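Local coordinates for protein alpha-L-rhamnosidase (Aspergillus terreus, PDB 6GSZ) that probably hydrolyses terminal non-reducing alpha-L-rhamnose residues from alpha-L-rhamnosides, as a calcium-binding, glycosylated fungal glycosidase, at residues R181-T186 with A302-P307; R310-H315 with H423-R428; T328-G333 with N415-I420; S478-F483 with V767-H772. One frame throughout, in Å; residues are numbered along the deposited sequence. Where two conformers were deposited one is given.

Contact 1: R181-T186 with A302-P307; sequences RHEYNT and ASPDGP. With EDO (1,2-ethanediol), chain B.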
loop_
_atom_site.group_PDB
_atom_site.type_symbol
_atom_site.label_atom_id
_atom_site.label_comp_id
_atom_site.label_asym_id
_atom_site.label_seq_id
_atom_site.Cartn_x
_atom_site.Cartn_y
_atom_site.Cartn_z
ATOM N N ARG A 181 4.098 -17.995 -4.085
ATOM C CA ARG A 181 4.521 -16.952 -5.038
ATOM C C ARG A 181 5.718 -16.252 -4.412
ATOM O O ARG A 181 5.640 -15.845 -3.254
ATOM C CB ARG A 181 3.371 -15.981 -5.308
ATOM C CG ARG A 181 3.659 -14.931 -6.376
ATOM C CD ARG A 181 2.475 -14.025 -6.608
ATOM N NE ARG A 181 2.256 -13.157 -5.455
ATOM C CZ ARG A 181 2.827 -11.956 -5.225
ATOM N NH1 ARG A 181 3.472 -11.298 -6.209
ATOM N NH2 ARG A 181 2.716 -11.435 -3.989
ATOM N N HIS A 182 6.785 -16.151 -5.200
ATOM C CA HIS A 182 8.021 -15.571 -4.671
ATOM C C HIS A 182 8.569 -14.620 -5.731
ATOM O O HIS A 182 8.903 -15.045 -6.841
ATOM C CB HIS A 182 8.996 -16.681 -4.317
ATOM C CG HIS A 182 10.217 -16.309 -3.543
ATOM N ND1 HIS A 182 10.709 -17.126 -2.543
ATOM C CD2 HIS A 182 11.018 -15.228 -3.619
ATOM C CE1 HIS A 182 11.774 -16.535 -2.030
ATOM N NE2 HIS A 182 12.026 -15.404 -2.691
ATOM N N GLU A 183 8.566 -13.316 -5.409
ATOM C CA GLU A 183 8.936 -12.334 -6.442
ATOM C C GLU A 183 10.442 -12.335 -6.656
ATOM O O GLU A 183 11.231 -12.596 -5.702
ATOM C CB GLU A 183 8.494 -10.899 -6.128
ATOM C CG GLU A 183 6.998 -10.705 -6.346
ATOM C CD GLU A 183 6.465 -9.350 -5.956
ATOM O OE1 GLU A 183 7.256 -8.391 -5.826
ATOM O OE2 GLU A 183 5.209 -9.218 -5.847
ATOM N N TYR A 184 10.859 -12.110 -7.900
ATOM C CA TYR A 184 12.250 -11.863 -8.230
ATOM C C TYR A 184 12.326 -10.554 -9.006
ATOM O O TYR A 184 11.324 -10.115 -9.629
ATOM C CB TYR A 184 12.918 -12.983 -9.052
ATOM C CG TYR A 184 12.414 -13.014 -10.468
ATOM C CD1 TYR A 184 11.249 -13.671 -10.807
ATOM C CD2 TYR A 184 13.141 -12.410 -11.464
ATOM C CE1 TYR A 184 10.759 -13.600 -12.108
ATOM C CE2 TYR A 184 12.670 -12.345 -12.763
ATOM C CZ TYR A 184 11.484 -12.960 -13.088
ATOM O OH TYR A 184 11.060 -12.880 -14.389
ATOM N N ASN A 185 13.459 -9.887 -8.963
ATOM C CA ASN A 185 13.673 -8.581 -9.547
ATOM C C ASN A 185 14.589 -8.630 -10.757
ATOM O O ASN A 185 15.459 -9.495 -10.841
ATOM C CB ASN A 185 14.129 -7.553 -8.527
ATOM C CG ASN A 185 13.212 -7.536 -7.325
ATOM O OD1 ASN A 185 13.642 -7.759 -6.174
ATOM N ND2 ASN A 185 11.926 -7.330 -7.572
ATOM N N THR A 186 14.415 -7.678 -11.664
ATOM C CA THR A 186 15.195 -7.550 -12.866
ATOM C C THR A 186 15.839 -6.163 -12.906
ATOM O O THR A 186 15.152 -5.132 -12.708
ATOM C CB THR A 186 14.318 -7.744 -14.109
ATOM O OG1 THR A 186 13.692 -9.021 -14.053
ATOM C CG2 THR A 186 15.155 -7.648 -15.373
ATOM N N ALA A 302 7.887 -15.208 -9.585
ATOM C CA ALA A 302 6.983 -14.301 -10.266
ATOM C C ALA A 302 7.623 -12.916 -10.388
ATOM O O ALA A 302 8.310 -12.432 -9.491
ATOM C CB ALA A 302 5.682 -14.168 -9.504
ATOM N N SER A 303 7.271 -12.205 -11.475
ATOM C CA SER A 303 7.560 -10.791 -11.600
ATOM C C SER A 303 6.640 -10.010 -10.660
ATOM O O SER A 303 5.476 -10.381 -10.485
ATOM C CB SER A 303 7.302 -10.333 -13.021
ATOM O OG SER A 303 8.177 -10.998 -13.917
ATOM N N PRO A 304 7.091 -8.890 -10.096
ATOM C CA PRO A 304 6.198 -7.972 -9.388
ATOM C C PRO A 304 5.078 -7.452 -10.287
ATOM O O PRO A 304 5.327 -7.195 -11.477
ATOM C CB PRO A 304 7.099 -6.835 -8.960
ATOM C CG PRO A 304 8.478 -7.425 -8.916
ATOM C CD PRO A 304 8.489 -8.427 -10.046
ATOM N N ASP A 305 3.912 -7.221 -9.682
ATOM C CA ASP A 305 2.818 -6.517 -10.340
ATOM C C ASP A 305 2.899 -5.029 -10.083
ATOM O O ASP A 305 2.264 -4.258 -10.846
ATOM C CB ASP A 305 1.491 -7.076 -9.874
ATOM C CG ASP A 305 1.323 -8.544 -10.206
ATOM O OD1 ASP A 305 1.327 -8.875 -11.405
ATOM O OD2 ASP A 305 1.272 -9.378 -9.262
ATOM N N GLY A 306 3.534 -4.612 -8.998
ATOM C CA GLY A 306 3.599 -3.256 -8.597
ATOM C C GLY A 306 5.017 -2.790 -8.334
ATOM O O GLY A 306 5.955 -3.457 -8.692
ATOM N N PRO A 307 5.163 -1.614 -7.718
ATOM C CA PRO A 307 6.465 -0.996 -7.588
ATOM C C PRO A 307 7.181 -1.548 -6.373
ATOM O O PRO A 307 6.572 -2.131 -5.484
ATOM C CB PRO A 307 6.119 0.479 -7.367
ATOM C CG PRO A 307 4.806 0.427 -6.634
ATOM C CD PRO A 307 4.060 -0.778 -7.187
HETATM C C1 EDO B . 3.755 -5.135 -4.413
HETATM O O1 EDO B . 4.535 -5.228 -3.167
HETATM C C2 EDO B . 4.342 -4.171 -5.450
HETATM O O2 EDO B . 3.797 -2.788 -5.363
HETATM O O HOH W 1 3.201 -11.323 -9.103
HETATM O O HOH W 2 4.262 -6.814 -6.886
HETATM O O HOH W 3 8.540 -13.522 -14.895
#
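E183 and A302 pair in parallel at the edge of a mixed five-stranded sheet, where the short strand 301-302 lies beside strand 182-188 in the N-terminal domain of the rhamnosidase. Two backbone bonds hold the pair: A302 N gives to H182 O, and Y184 N to A302 O at 3.0 Å. A302 O also receives a CA-H contact from E183 CA. The small methyl of A302 fits here because the aliphatic part of R181 runs close by, its CG 3.8 Å from A302 CB. R181 has CG anti to the backbone N (chi1 -175°), beside its carbonyl carbon, and the chain bends only at chi3. R181 NH1 makes a salt bridge to E183 OE2, 2.7 Å away, which meets the guanidinium in its plane and uses the anti lone pair; R181 NE pairs with D497 of helix 488-503. A water accepts a hydrogen bond from R181 NH1 and also lies within bonding reach of S303 O and D305 OD2, while D305 itself pairs with K496. E183, extended beyond CG, lays its carboxylate obliquely across P304, with OE1 3.5 Å from P304 CG; the rigid pyrrolidine ring gives the carboxylate an apolar surface to lie against. Y184 CG takes the crowded position (chi1 72°); the ring is turned so that CE1 lies 3.6 Å from A302 C. Its hydroxyl is bonded to L105 N and S303 OG to G17 O, and a water joins the two groups, 2.6 Å from Y184 OH and 2.7 Å from S303 OG.

Contact 2: R310-H315 with H423-R428; sequences RRVAEH and HSDMER. With ACT (acetate ion), chain C.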
loop_
_atom_site.group_PDB
_atom_site.type_symbol
_atom_site.label_atom_id
_atom_site.label_comp_id
_atom_site.label_asym_id
_atom_site.label_seq_id
_atom_site.Cartn_x
_atom_site.Cartn_y
_atom_site.Cartn_z
ATOM N N ARG A 310 11.364 1.570 -1.869
ATOM C CA ARG A 310 12.492 2.443 -2.101
ATOM C C ARG A 310 12.649 3.399 -0.927
ATOM O O ARG A 310 11.746 3.597 -0.112
ATOM C CB ARG A 310 12.319 3.270 -3.368
ATOM C CG ARG A 310 12.339 2.452 -4.651
ATOM C CD ARG A 310 12.724 3.303 -5.863
ATOM N NE ARG A 310 12.765 2.579 -7.115
ATOM C CZ ARG A 310 11.743 2.405 -7.953
ATOM N NH1 ARG A 310 10.568 2.985 -7.709
ATOM N NH2 ARG A 310 11.933 1.655 -9.038
ATOM N N ARG A 311 13.852 3.996 -0.897
ATOM C CA ARG A 311 14.115 5.168 -0.126
ATOM C C ARG A 311 13.493 6.337 -0.892
ATOM O O ARG A 311 14.062 6.831 -1.856
ATOM C CB ARG A 311 15.622 5.357 0.058
ATOM C CG ARG A 311 16.355 4.182 0.705
ATOM C CD ARG A 311 17.848 4.165 0.380
ATOM N NE ARG A 311 18.608 5.215 1.066
ATOM C CZ ARG A 311 19.045 6.351 0.509
ATOM N NH1 ARG A 311 18.767 6.629 -0.777
ATOM N NH2 ARG A 311 19.765 7.193 1.253
ATOM N N VAL A 312 12.278 6.702 -0.490
ATOM C CA VAL A 312 11.475 7.612 -1.291
ATOM C C VAL A 312 11.861 9.067 -1.023
ATOM O O VAL A 312 11.806 9.899 -1.953
ATOM C CB VAL A 312 9.976 7.344 -1.066
ATOM C CG1 VAL A 312 9.082 8.319 -1.773
ATOM C CG2 VAL A 312 9.643 5.957 -1.556
ATOM N N ALA A 313 12.227 9.395 0.223
ATOM C CA ALA A 313 12.543 10.762 0.606
ATOM C C ALA A 313 13.470 10.765 1.818
ATOM O O ALA A 313 13.560 9.809 2.532
ATOM C CB ALA A 313 11.268 11.520 0.920
ATOM N N GLU A 314 14.105 11.909 2.012
ATOM C CA GLU A 314 14.755 12.303 3.222
ATOM C C GLU A 314 13.768 13.089 4.090
ATOM O O GLU A 314 12.916 13.830 3.542
ATOM C CB GLU A 314 15.919 13.221 2.844
ATOM C CG GLU A 314 16.780 13.557 4.013
ATOM C CD GLU A 314 18.002 14.422 3.747
ATOM O OE1 GLU A 314 18.405 14.556 2.575
ATOM O OE2 GLU A 314 18.543 14.954 4.729
ATOM N N HIS A 315 13.889 12.981 5.402
ATOM C CA HIS A 315 13.167 13.857 6.319
ATOM C C HIS A 315 14.167 14.390 7.338
ATOM O O HIS A 315 14.794 13.630 8.079
ATOM C CB HIS A 315 12.003 13.148 6.987
ATOM C CG HIS A 315 10.982 14.077 7.508
ATOM N ND1 HIS A 315 9.906 14.474 6.745
ATOM C CD2 HIS A 315 10.888 14.733 8.683
ATOM C CE1 HIS A 315 9.179 15.334 7.441
ATOM N NE2 HIS A 315 9.757 15.512 8.635
ATOM N N HIS A 423 9.068 3.146 1.681
ATOM C CA HIS A 423 7.794 2.484 1.449
ATOM C C HIS A 423 7.712 2.032 -0.008
ATOM O O HIS A 423 8.579 2.384 -0.841
ATOM C CB HIS A 423 6.565 3.354 1.803
ATOM C CG HIS A 423 6.454 4.672 1.111
ATOM N ND1 HIS A 423 5.931 4.788 -0.170
ATOM C CD2 HIS A 423 6.768 5.925 1.525
ATOM C CE1 HIS A 423 5.922 6.096 -0.514
ATOM N NE2 HIS A 423 6.394 6.832 0.519
ATOM N N SER A 424 6.626 1.290 -0.315
ATOM C CA SER A 424 6.362 0.917 -1.699
ATOM C C SER A 424 6.162 2.177 -2.545
ATOM O O SER A 424 5.328 3.030 -2.208
ATOM C CB SER A 424 5.146 0.002 -1.767
ATOM O OG SER A 424 5.452 -1.258 -1.176
ATOM N N ASP A 425 6.910 2.277 -3.646
ATOM C CA ASP A 425 7.075 3.560 -4.352
ATOM C C ASP A 425 6.000 3.742 -5.436
ATOM O O ASP A 425 6.280 3.743 -6.607
ATOM C CB ASP A 425 8.489 3.700 -4.906
ATOM C CG ASP A 425 8.869 5.086 -5.395
ATOM O OD1 ASP A 425 8.132 6.045 -5.116
ATOM O OD2 ASP A 425 9.874 5.166 -6.116
ATOM N N MET A 426 4.762 3.855 -4.969
ATOM C CA MET A 426 3.608 4.037 -5.827
ATOM C C MET A 426 3.569 5.472 -6.356
ATOM O O MET A 426 4.029 6.399 -5.731
ATOM C CB MET A 426 2.339 3.746 -5.012
ATOM C CG MET A 426 2.227 2.285 -4.534
ATOM S SD MET A 426 0.885 2.074 -3.360
ATOM C CE MET A 426 1.442 3.101 -2.012
ATOM N N GLU A 427 2.894 5.645 -7.499
ATOM C CA GLU A 427 2.718 6.984 -8.066
ATOM C C GLU A 427 1.662 7.738 -7.246
ATOM O O GLU A 427 0.554 7.227 -7.054
ATOM C CB GLU A 427 2.279 6.880 -9.517
ATOM C CG GLU A 427 2.168 8.222 -10.191
ATOM C CD GLU A 427 1.854 8.158 -11.682
ATOM O OE1 GLU A 427 1.315 7.117 -12.161
ATOM O OE2 GLU A 427 2.177 9.156 -12.375
ATOM N N ARG A 428 2.027 8.905 -6.738
ATOM C CA ARG A 428 1.093 9.773 -6.044
ATOM C C ARG A 428 0.029 10.306 -7.016
ATOM O O ARG A 428 0.360 10.783 -8.116
ATOM C CB ARG A 428 1.830 10.956 -5.414
ATOM C CG ARG A 428 0.969 11.870 -4.565
ATOM C CD ARG A 428 0.500 11.243 -3.264
ATOM N NE ARG A 428 -0.429 12.152 -2.595
ATOM C CZ ARG A 428 -0.094 13.224 -1.896
ATOM N NH1 ARG A 428 -1.043 14.018 -1.378
ATOM N NH2 ARG A 428 1.206 13.455 -1.675
HETATM C C ACT C . 7.253 10.706 0.539
HETATM O O ACT C . 6.694 9.570 0.541
HETATM O OXT ACT C . 7.693 11.332 1.574
HETATM C CH3 ACT C . 7.396 11.398 -0.803
HETATM O O HOH W 4 8.297 2.861 -9.107
#
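R310 and H423 pair through their backbones as an antiparallel hydrogen-bonded pair. R310 N gives to H423 O at 3.1 Å, and the return bond from H423 N to R310 O is longer, at 3.3 Å. The charged interaction lies two residues further on, at D425, the centre of an inverse gamma turn. R310 NH1 forms a salt bridge with D425 OD2 at 2.8 Å, meeting it on the anti side, tilted out of the carboxylate plane, with the guanidinium and carboxylate planes 82° apart. An arginine suits the place because its chain, extended from CG to NE, passes obliquely over D425 and still leaves NE for D168. Water 4 accepts from the same NH1. This pairing closes one side of the antiparallel sheet in which strand 309-315 is an outermost strand beside 417-424; a classic beta bulge sets V312 and A313 together opposite V421 of strand 417-424. Apolar packing follows from V312, whose CG2 sits over the centre of the H423 imidazole in a CH-pi contact, 3.9 Å from the centroid. H423 CG lies between the backbone N and the carbonyl carbon (chi1 57°), and the two side chains cross at about a right angle. Both ring nitrogens donate: ND1 to S424 O at 2.8 Å, and NE2, nearly straight at 175°, to a bound acetate, probably from the crystallisation liquor. These two bonds fix the turn of the ring under V312, and in this crystal form the acetate would probably favour a protonated imidazole.

Contact 3: T328-G333 with N415-I420; sequences TVLDFG and NSVTAI
L330 and F332 both carry CG anti to the carbonyl carbon, beside the backbone N (chi1 -51° and -75°); L330 meets V417, and F332 meets A419. V417 has CG1 in the position between backbone N and carbonyl carbon and CG2 anti to the backbone N. Both of its methyls then come up to one tip of L330: CD1 lies 3.9 Å from V417 CG2 and 4.0 Å from V417 CG1, and the two side chains meet tip to tip. The F332 ring presents a face to A419, whose CB stands 3.7 Å above the ring plane and is offset toward the rim; CD1 and CE1 are the ring atoms nearest to it. Alanine suits this place, since its single methyl makes the CH-pi contact while the A419 backbone N still comes within 3.6 Å of F332 CE1. V417 CG2 is 4.3 Å from F332 CZ, near the ring plane. No hydrogen bond joins the segments, so apolar packing carries the contact. On either side of F332 in sequence, D331 OD1 accepts from G333 N at 2.8 Å in an Asx turn, where the chain turns a corner; D331 OD1 also pairs with R399, and the positive phi of G333 favours glycine. The strands cross at 48° and belong to two different sheets of the concanavalin-like domain, packed face against face. F332 also touches V401 of strand 400-404 and L340 of strand 339-344, while L330 reaches V320 of strand 319-322.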
loop_
_atom_site.group_PDB
_atom_site.type_symbol
_atom_site.label_atom_id
_atom_site.label_comp_id
_atom_site.label_asym_id
_atom_site.label_seq_id
_atom_site.Cartn_x
_atom_site.Cartn_y
_atom_site.Cartn_z
ATOM N N THR A 328 19.959 12.000 25.264
ATOM C CA THR A 328 19.915 12.764 24.023
ATOM C C THR A 328 18.833 12.183 23.116
ATOM O O THR A 328 18.870 10.987 22.835
ATOM C CB THR A 328 21.263 12.719 23.300
ATOM O OG1 THR A 328 22.223 13.328 24.165
ATOM C CG2 THR A 328 21.249 13.436 21.977
ATOM N N VAL A 329 17.908 13.047 22.662
ATOM C CA VAL A 329 16.775 12.627 21.828
ATOM C C VAL A 329 16.690 13.489 20.564
ATOM O O VAL A 329 16.707 14.723 20.603
ATOM C CB VAL A 329 15.449 12.662 22.602
ATOM C CG1 VAL A 329 14.309 12.086 21.774
ATOM C CG2 VAL A 329 15.542 11.941 23.936
ATOM N N LEU A 330 16.599 12.789 19.432
ATOM C CA LEU A 330 16.278 13.371 18.141
ATOM C C LEU A 330 14.757 13.430 17.977
ATOM O O LEU A 330 14.047 12.493 18.338
ATOM C CB LEU A 330 16.855 12.485 17.039
ATOM C CG LEU A 330 18.324 12.093 17.141
ATOM C CD1 LEU A 330 18.739 11.325 15.907
ATOM C CD2 LEU A 330 19.210 13.322 17.345
ATOM N N ASP A 331 14.294 14.539 17.403
ATOM C CA ASP A 331 12.909 14.741 16.995
ATOM C C ASP A 331 12.927 15.049 15.495
ATOM O O ASP A 331 13.472 16.078 15.070
ATOM C CB ASP A 331 12.256 15.836 17.859
ATOM C CG ASP A 331 10.823 16.171 17.472
ATOM O OD1 ASP A 331 10.270 15.430 16.632
ATOM O OD2 ASP A 331 10.250 17.141 18.056
ATOM N N PHE A 332 12.277 14.176 14.705
ATOM C CA PHE A 332 12.158 14.402 13.252
ATOM C C PHE A 332 10.887 15.183 12.861
ATOM O O PHE A 332 10.700 15.460 11.671
ATOM C CB PHE A 332 12.257 13.063 12.527
ATOM C CG PHE A 332 13.695 12.631 12.538
ATOM C CD1 PHE A 332 14.602 13.158 11.643
ATOM C CD2 PHE A 332 14.141 11.770 13.522
ATOM C CE1 PHE A 332 15.934 12.785 11.710
ATOM C CE2 PHE A 332 15.477 11.404 13.609
ATOM C CZ PHE A 332 16.361 11.910 12.691
ATOM N N GLY A 333 10.024 15.509 13.832
ATOM C CA GLY A 333 8.835 16.346 13.573
ATOM C C GLY A 333 7.670 15.625 12.911
ATOM O O GLY A 333 6.592 16.212 12.721
ATOM N N ASN A 415 23.630 17.725 9.651
ATOM C CA ASN A 415 24.721 17.290 8.757
ATOM C C ASN A 415 25.235 15.879 9.092
ATOM O O ASN A 415 25.973 15.290 8.299
ATOM C CB ASN A 415 25.898 18.266 8.796
ATOM C CG ASN A 415 25.538 19.622 8.227
ATOM O OD1 ASN A 415 25.835 20.649 8.829
ATOM N ND2 ASN A 415 24.888 19.640 7.078
ATOM N N SER A 416 24.897 15.339 10.251
ATOM C CA SER A 416 25.405 14.010 10.641
ATOM C C SER A 416 24.287 12.964 10.787
ATOM O O SER A 416 24.597 11.805 10.876
ATOM C CB SER A 416 26.207 14.114 11.895
ATOM O OG SER A 416 25.437 14.649 12.956
ATOM N N VAL A 417 23.012 13.385 10.819
ATOM C CA VAL A 417 21.904 12.425 10.922
ATOM C C VAL A 417 20.707 12.975 10.146
ATOM O O VAL A 417 20.382 14.144 10.230
ATOM C CB VAL A 417 21.539 12.046 12.380
ATOM C CG1 VAL A 417 21.001 13.220 13.176
ATOM C CG2 VAL A 417 20.567 10.867 12.460
ATOM N N THR A 418 20.051 12.060 9.420
ATOM C CA THR A 418 18.802 12.359 8.751
ATOM C C THR A 418 17.943 11.086 8.759
ATOM O O THR A 418 18.446 9.987 8.955
ATOM C CB THR A 418 19.096 12.896 7.348
ATOM O OG1 THR A 418 17.979 13.698 6.954
ATOM C CG2 THR A 418 19.382 11.797 6.347
ATOM N N ALA A 419 16.635 11.250 8.552
ATOM C CA ALA A 419 15.725 10.120 8.448
ATOM C C ALA A 419 15.492 9.825 6.967
ATOM O O ALA A 419 15.388 10.736 6.147
ATOM C CB ALA A 419 14.426 10.338 9.166
ATOM N N ILE A 420 15.355 8.534 6.684
ATOM C CA ILE A 420 15.065 8.047 5.360
ATOM C C ILE A 420 13.675 7.435 5.424
ATOM O O ILE A 420 13.429 6.543 6.187
ATOM C CB ILE A 420 16.100 7.011 4.911
ATOM C CG1 ILE A 420 17.545 7.506 5.089
ATOM C CG2 ILE A 420 15.828 6.537 3.486
ATOM C CD1 ILE A 420 17.914 8.738 4.304
#

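Contact 4: S478-F483 with V767-H772; sequences SRTANF and VGSWLH
F483 and H772 form an offset stack between two helices of the six-hairpin glycosidase domain: their ring centroids are 3.9 Å apart and the planes only 14° from parallel. F483 CG, anti to the backbone N (chi1 -175°), carries the ring to the second helix, where the two side chains run past each other in opposite directions. F483 CD1 lies over the centre of the imidazole, and H772 CB sits over the phenyl face in a CH-pi contact. On the opposite face of the imidazole is G768 O, 3.1 Å above the ring plane, which leaves the ring clasped between a carbonyl oxygen and an aromatic ring. Polar bonds tie the remaining edges. A water lies 2.8 Å from H772 ND1 and donates a hydrogen bond to R479 O, bridging the helices, while H772 NE2 is bonded to H443. T480 OG1 accepts a weak bond from S769 N at 3.1 Å, and the S769 hydroxyl turns to H704. Close packing completes the joint: T480 CG2 touches G768 CA at 3.8 Å, and glycine suits this place, since the T480 methyl occupies the space beside its CA. The extended aliphatic chain of R479 packs its CG against S769 CB, and its guanidinium pairs with E773. The axes of the short segments 478-483 and 768-772 come within 8.7 Å and cross at 54°. Helix 437-453 lies alongside, with I446 against T480, and F805 of strand 800-807 stacks on F483.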
loop_
_atom_site.group_PDB
_atom_site.type_symbol
_atom_site.label_atom_id
_atom_site.label_comp_id
_atom_site.label_asym_id
_atom_site.label_seq_id
_atom_site.Cartn_x
_atom_site.Cartn_y
_atom_site.Cartn_z
ATOM N N SER A 478 -9.260 0.939 1.755
ATOM C CA SER A 478 -8.801 0.987 0.341
ATOM C C SER A 478 -9.541 2.086 -0.482
ATOM O O SER A 478 -8.922 2.619 -1.407
ATOM C CB SER A 478 -8.850 -0.380 -0.339
ATOM O OG SER A 478 -10.100 -0.637 -0.915
ATOM N N ARG A 479 -10.794 2.476 -0.125
ATOM C CA ARG A 479 -11.447 3.538 -0.844
ATOM C C ARG A 479 -10.637 4.841 -0.747
ATOM O O ARG A 479 -10.514 5.605 -1.722
ATOM C CB ARG A 479 -12.864 3.714 -0.287
ATOM C CG ARG A 479 -13.746 4.732 -0.986
ATOM C CD ARG A 479 -15.131 4.592 -0.398
ATOM N NE ARG A 479 -16.078 5.578 -0.897
ATOM C CZ ARG A 479 -17.395 5.514 -0.612
ATOM N NH1 ARG A 479 -17.913 4.478 0.057
ATOM N NH2 ARG A 479 -18.196 6.472 -1.042
ATOM N N THR A 480 -10.098 5.110 0.436
ATOM C CA THR A 480 -9.214 6.225 0.679
ATOM C C THR A 480 -7.859 6.018 -0.052
ATOM O O THR A 480 -7.341 6.895 -0.764
ATOM C CB THR A 480 -9.015 6.445 2.189
ATOM O OG1 THR A 480 -10.284 6.660 2.819
ATOM C CG2 THR A 480 -8.090 7.623 2.443
ATOM N N ALA A 481 -7.258 4.846 0.172
ATOM C CA ALA A 481 -5.910 4.581 -0.300
ATOM C C ALA A 481 -5.796 4.754 -1.816
ATOM O O ALA A 481 -4.848 5.337 -2.317
ATOM C CB ALA A 481 -5.539 3.155 0.033
ATOM N N ASN A 482 -6.800 4.228 -2.564
ATOM C CA ASN A 482 -6.746 4.167 -3.984
ATOM C C ASN A 482 -6.920 5.550 -4.653
ATOM O O ASN A 482 -6.662 5.689 -5.863
ATOM C CB ASN A 482 -7.862 3.277 -4.543
ATOM C CG ASN A 482 -7.817 1.828 -4.129
ATOM O OD1 ASN A 482 -6.826 1.385 -3.493
ATOM N ND2 ASN A 482 -8.782 1.023 -4.575
ATOM N N PHE A 483 -7.337 6.543 -3.868
ATOM C CA PHE A 483 -7.365 7.908 -4.330
ATOM C C PHE A 483 -5.995 8.572 -4.123
ATOM O O PHE A 483 -5.501 9.352 -4.970
ATOM C CB PHE A 483 -8.440 8.675 -3.554
ATOM C CG PHE A 483 -8.674 10.095 -3.993
ATOM C CD1 PHE A 483 -7.919 11.140 -3.493
ATOM C CD2 PHE A 483 -9.705 10.407 -4.875
ATOM C CE1 PHE A 483 -8.168 12.461 -3.865
ATOM C CE2 PHE A 483 -9.992 11.732 -5.206
ATOM C CZ PHE A 483 -9.213 12.755 -4.712
ATOM N N VAL A 767 -11.661 8.090 7.006
ATOM C CA VAL A 767 -12.389 9.350 6.817
ATOM C C VAL A 767 -11.853 10.125 5.608
ATOM O O VAL A 767 -12.557 10.990 5.073
ATOM C CB VAL A 767 -12.374 10.223 8.085
ATOM C CG1 VAL A 767 -11.007 10.822 8.351
ATOM C CG2 VAL A 767 -13.440 11.306 8.027
ATOM N N GLY A 768 -10.649 9.825 5.108
ATOM C CA GLY A 768 -10.068 10.529 3.995
ATOM C C GLY A 768 -10.980 10.527 2.780
ATOM O O GLY A 768 -11.056 11.527 2.036
ATOM N N SER A 769 -11.648 9.404 2.522
ATOM C CA SER A 769 -12.548 9.327 1.358
ATOM C C SER A 769 -13.676 10.343 1.429
ATOM O O SER A 769 -14.160 10.761 0.384
ATOM C CB SER A 769 -13.103 7.936 1.146
ATOM O OG SER A 769 -13.889 7.502 2.226
ATOM N N TRP A 770 -14.109 10.685 2.643
ATOM C CA TRP A 770 -15.158 11.704 2.781
ATOM C C TRP A 770 -14.575 13.077 2.429
ATOM O O TRP A 770 -15.241 13.927 1.797
ATOM C CB TRP A 770 -15.770 11.696 4.185
ATOM C CG TRP A 770 -17.074 12.422 4.286
ATOM C CD1 TRP A 770 -18.293 11.877 4.045
ATOM C CD2 TRP A 770 -17.281 13.773 4.719
ATOM N NE1 TRP A 770 -19.255 12.823 4.237
ATOM C CE2 TRP A 770 -18.672 14.001 4.615
ATOM C CE3 TRP A 770 -16.452 14.829 5.119
ATOM C CZ2 TRP A 770 -19.246 15.223 4.955
ATOM C CZ3 TRP A 770 -17.028 16.036 5.448
ATOM C CH2 TRP A 770 -18.408 16.224 5.376
ATOM N N LEU A 771 -13.346 13.355 2.855
ATOM C CA LEU A 771 -12.671 14.593 2.447
ATOM C C LEU A 771 -12.591 14.678 0.919
ATOM O O LEU A 771 -12.899 15.701 0.305
ATOM C CB LEU A 771 -11.271 14.671 3.047
ATOM C CG LEU A 771 -11.146 14.499 4.560
ATOM C CD1 LEU A 771 -9.697 14.663 5.009
ATOM C CD2 LEU A 771 -12.020 15.348 5.401
ATOM N N HIS A 772 -12.246 13.572 0.285
ATOM C CA HIS A 772 -12.049 13.556 -1.156
ATOM C C HIS A 772 -13.390 13.735 -1.877
ATOM O O HIS A 772 -13.450 14.462 -2.904
ATOM C CB HIS A 772 -11.381 12.249 -1.631
ATOM C CG HIS A 772 -10.071 11.924 -0.978
ATOM N ND1 HIS A 772 -9.693 10.614 -0.787
ATOM C CD2 HIS A 772 -9.081 12.709 -0.493
ATOM C CE1 HIS A 772 -8.494 10.634 -0.214
ATOM N NE2 HIS A 772 -8.090 11.902 -0.022
HETATM O O HOH W 5 -11.261 8.384 -1.609
#

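Along the chain, contact 1 closes before contact 2 opens; contact 3 is nested inside the loop that contact 2 closes, and contact 4 follows. Contacts 1 and 2 have centres about 18 Å apart and touch where P307 packs on D425 and M426; the loop after strand 301-302 carries the chain past these two residues into strand 309-315. Contacts 2 and 3, also about 18 Å apart, share strand 417-424: H315 N lies 2.8 Å from A419 O and E314 OE2 2.6 Å from T418 OG1. Contact 4 lies in the six-hairpin glycosidase domain, its centre about 19 Å from that of contact 2 without touching. Together they run from the accessory beta domains to the helical domain.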